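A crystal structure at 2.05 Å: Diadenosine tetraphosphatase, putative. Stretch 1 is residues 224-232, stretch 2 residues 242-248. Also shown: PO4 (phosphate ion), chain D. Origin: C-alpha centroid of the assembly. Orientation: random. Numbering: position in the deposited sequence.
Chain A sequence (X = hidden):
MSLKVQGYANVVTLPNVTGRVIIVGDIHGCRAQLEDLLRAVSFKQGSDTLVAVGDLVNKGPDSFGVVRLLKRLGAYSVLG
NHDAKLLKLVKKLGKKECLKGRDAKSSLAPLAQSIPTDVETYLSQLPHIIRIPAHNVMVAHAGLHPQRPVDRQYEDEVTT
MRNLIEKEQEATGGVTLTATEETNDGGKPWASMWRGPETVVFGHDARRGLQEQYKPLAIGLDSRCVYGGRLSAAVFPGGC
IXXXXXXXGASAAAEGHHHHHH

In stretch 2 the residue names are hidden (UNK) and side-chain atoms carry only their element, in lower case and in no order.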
# COMPACT_ATOMS: atom_id res chain seq x y z
N ARG A 224 3.48 -6.60 -8.96
CA ARG A 224 4.05 -5.89 -10.11
C ARG A 224 3.11 -5.46 -11.23
O ARG A 224 3.48 -5.53 -12.40
CB ARG A 224 5.15 -6.74 -10.75
CG ARG A 224 5.97 -7.55 -9.79
CD ARG A 224 6.57 -8.75 -10.50
NE ARG A 224 7.87 -9.04 -9.93
CZ ARG A 224 9.02 -8.92 -10.58
NH1 ARG A 224 9.05 -8.54 -11.85
NH2 ARG A 224 10.15 -9.14 -9.93
N CYS A 225 1.91 -5.00 -10.90
CA CYS A 225 0.96 -4.59 -11.92
C CYS A 225 1.53 -3.69 -13.03
O CYS A 225 1.39 -3.99 -14.21
CB CYS A 225 -0.24 -3.90 -11.27
SG CYS A 225 -1.37 -3.16 -12.47
N VAL A 226 2.17 -2.59 -12.65
CA VAL A 226 2.73 -1.64 -13.61
C VAL A 226 3.90 -2.17 -14.45
O VAL A 226 4.20 -1.62 -15.51
CB VAL A 226 3.19 -0.34 -12.92
CG1 VAL A 226 4.42 -0.61 -12.05
CG2 VAL A 226 3.49 0.73 -13.96
N TYR A 227 4.55 -3.23 -13.98
CA TYR A 227 5.68 -3.81 -14.69
C TYR A 227 5.23 -4.96 -15.59
O TYR A 227 6.06 -5.70 -16.13
CB TYR A 227 6.72 -4.33 -13.70
CG TYR A 227 7.28 -3.30 -12.75
CD1 TYR A 227 8.23 -2.37 -13.17
CD2 TYR A 227 6.90 -3.30 -11.40
CE1 TYR A 227 8.80 -1.47 -12.27
CE2 TYR A 227 7.46 -2.41 -10.50
CZ TYR A 227 8.41 -1.50 -10.93
OH TYR A 227 8.97 -0.65 -10.01
N GLY A 228 3.91 -5.13 -15.74
CA GLY A 228 3.39 -6.19 -16.58
C GLY A 228 3.04 -7.47 -15.84
O GLY A 228 2.84 -8.52 -16.46
N GLY A 229 2.98 -7.40 -14.51
CA GLY A 229 2.66 -8.57 -13.71
C GLY A 229 1.17 -8.76 -13.46
O GLY A 229 0.47 -9.37 -14.28
N ARG A 230 0.69 -8.26 -12.33
CA ARG A 230 -0.72 -8.38 -11.95
C ARG A 230 -1.08 -7.41 -10.82
O ARG A 230 -0.20 -6.95 -10.08
CB ARG A 230 -1.04 -9.81 -11.49
CG ARG A 230 -0.83 -10.89 -12.54
CD ARG A 230 -1.15 -12.28 -12.00
NE ARG A 230 -2.58 -12.49 -11.82
CZ ARG A 230 -3.45 -12.68 -12.81
NH1 ARG A 230 -3.03 -12.67 -14.07
NH2 ARG A 230 -4.73 -12.87 -12.54
N LEU A 231 -2.37 -7.10 -10.69
CA LEU A 231 -2.85 -6.21 -9.63
C LEU A 231 -3.66 -7.12 -8.70
O LEU A 231 -4.73 -7.61 -9.08
CB LEU A 231 -3.74 -5.10 -10.18
CG LEU A 231 -4.08 -3.99 -9.17
CD1 LEU A 231 -2.78 -3.31 -8.69
CD2 LEU A 231 -5.03 -2.97 -9.81
N SER A 232 -3.14 -7.34 -7.50
CA SER A 232 -3.76 -8.22 -6.53
C SER A 232 -4.43 -7.51 -5.36
O SER A 232 -4.06 -6.40 -4.97
CB SER A 232 -2.72 -9.19 -5.97
OG SER A 232 -1.99 -9.78 -7.02
N UNK A 242 -7.40 -12.09 -4.72
CA UNK A 242 -8.02 -12.04 -6.04
C UNK A 242 -7.19 -11.07 -6.89
O UNK A 242 -6.91 -9.95 -6.46
c UNK A 242 -10.37 -12.53 -5.29
c UNK A 242 -9.47 -11.51 -5.99
c UNK A 242 -11.81 -12.06 -5.16
c UNK A 242 -9.97 -11.22 -7.40
N UNK A 243 -6.80 -11.51 -8.08
CA UNK A 243 -5.99 -10.66 -8.95
C UNK A 243 -6.44 -10.70 -10.40
O UNK A 243 -7.21 -11.57 -10.81
c UNK A 243 -4.52 -11.08 -8.88
o UNK A 243 -4.34 -12.38 -9.43
N UNK A 244 -5.94 -9.74 -11.17
CA UNK A 244 -6.24 -9.63 -12.59
C UNK A 244 -4.92 -9.31 -13.29
O UNK A 244 -3.94 -8.93 -12.65
c UNK A 244 -7.23 -8.48 -12.89
c UNK A 244 -6.67 -7.16 -12.40
c UNK A 244 -8.57 -8.77 -12.24
N UNK A 245 -4.88 -9.48 -14.62
CA UNK A 245 -3.67 -9.20 -15.41
C UNK A 245 -3.17 -7.76 -15.23
O UNK A 245 -3.98 -6.83 -15.17
c UNK A 245 -5.91 -10.12 -15.46
c UNK A 245 -4.13 -9.47 -16.84
c UNK A 245 -5.10 -10.60 -16.65
N UNK A 246 -1.85 -7.59 -15.17
CA UNK A 246 -1.29 -6.26 -15.02
C UNK A 246 -1.18 -5.52 -16.34
O UNK A 246 -1.59 -6.05 -17.38
N UNK A 247 -0.64 -4.31 -16.31
CA UNK A 247 -0.47 -3.47 -17.50
C UNK A 247 0.60 -4.01 -18.44
O UNK A 247 1.73 -4.27 -18.02
c UNK A 247 1.01 -0.00 -18.27
c UNK A 247 -0.12 -2.04 -17.06
n UNK A 247 -0.32 0.12 -20.06
c UNK A 247 0.75 0.71 -19.46
c UNK A 247 2.08 0.41 -17.45
c UNK A 247 2.84 1.51 -17.84
c UNK A 247 0.04 -1.06 -18.19
c UNK A 247 1.51 1.82 -19.85
c UNK A 247 2.55 2.20 -19.03
c UNK A 247 -0.74 -0.94 -19.30
N UNK A 248 0.26 -4.19 -19.72
CA UNK A 248 1.21 -4.73 -20.69
C UNK A 248 2.20 -3.70 -21.23
O UNK A 248 3.08 -4.04 -22.02
o UNK A 248 0.01 -3.25 -22.84
n UNK A 248 -1.48 -4.90 -23.20
c UNK A 248 0.48 -5.40 -21.87
c UNK A 248 -0.35 -4.42 -22.67
P PO4 D . 8.93 0.50 -5.84
O1 PO4 D . 8.50 -0.51 -7.04
O2 PO4 D . 9.75 -0.35 -4.78
O3 PO4 D . 9.82 1.62 -6.44
O4 PO4 D . 7.65 1.07 -5.17

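Position 242 carries four side-chain carbons, forked at the first, with one arm two carbons long; that is isoleucine. The CA-to-CB bond of I242 points away from stretch 1, and the side chain keeps its distance from it, so its contribution here is made by the backbone: I242 O lies 3.6 Å from S232 CA, a CA-H...O contact. A branch at CB suits the extended backbone of a strand.

Position 243 has one carbon followed by one oxygen, the pattern of serine. The oxygen is held by the R230 guanidinium: R230 NE donates a hydrogen bond to S243 OG at 3.0 Å, and R230 NH2 donates a second to the same atom, S243 OG, at 3.2 Å. The hydroxyl sits near the plane of the guanidinium, at its edge, where the N-H bonds point. A small polar side chain also fits beside S232, which lies on the same face of the sheet, with S232 OG 3.4 Å from S243 CB.

At position 244 one carbon bears two others, three in all, which identifies valine. Its side chain shares a face of the sheet with L231, and V244 CG2 packs 4.2 Å from L231 CB in a buried, apolar setting. The backbones pair in both directions: L231 N donates to V244 O at 3.1 Å, and V244 N donates to L231 O at 3.2 Å.

Position 245 shows three carbons closing a ring onto the backbone N, so it is proline. Such a nitrogen has no hydrogen to donate, and none is asked of it, because 245 faces R230 as a non-hydrogen-bonded pair. The R230 guanidinium instead lays one face over this part of the backbone, with R230 NH1 3.7 Å from P245 N.

Position 246 has no side-chain atoms and is glycine. A CB here would point toward stretch 1 and lie only 2.7 Å from C225 O and 2.8 Å from G229 C, both clashes. Without it the chains can close in, and G246 N donates a hydrogen bond to G229 O at 3.1 Å.

Position 247 has one carbon leading to fused five- and six-membered rings of eight carbons and one nitrogen, found together only in tryptophan. W247 CE3 meets V226 CG2 at 3.8 Å, so the broad ring gives the valine an apolar neighbour, while W247 N donates to C225 O at 2.9 Å. W247 O lies 2.9 Å from G228 CA in a CA-H...O contact.

Position 248 has two carbons, the second bearing one oxygen and one nitrogen: a carboxamide, read as asparagine. The CA-to-CB bond of N248 points away from stretch 1, and its polar group suits an exposed site.

The contact thus joins an antiparallel strand pair to a turn. Reciprocal backbone bonds set the register at L231 and V244, the R230 guanidinium reaches across to S243, and beyond the strands G246 permits the close approach that lets W247 pack against V226.

Stretch 2 (242-248) ISVPGWN
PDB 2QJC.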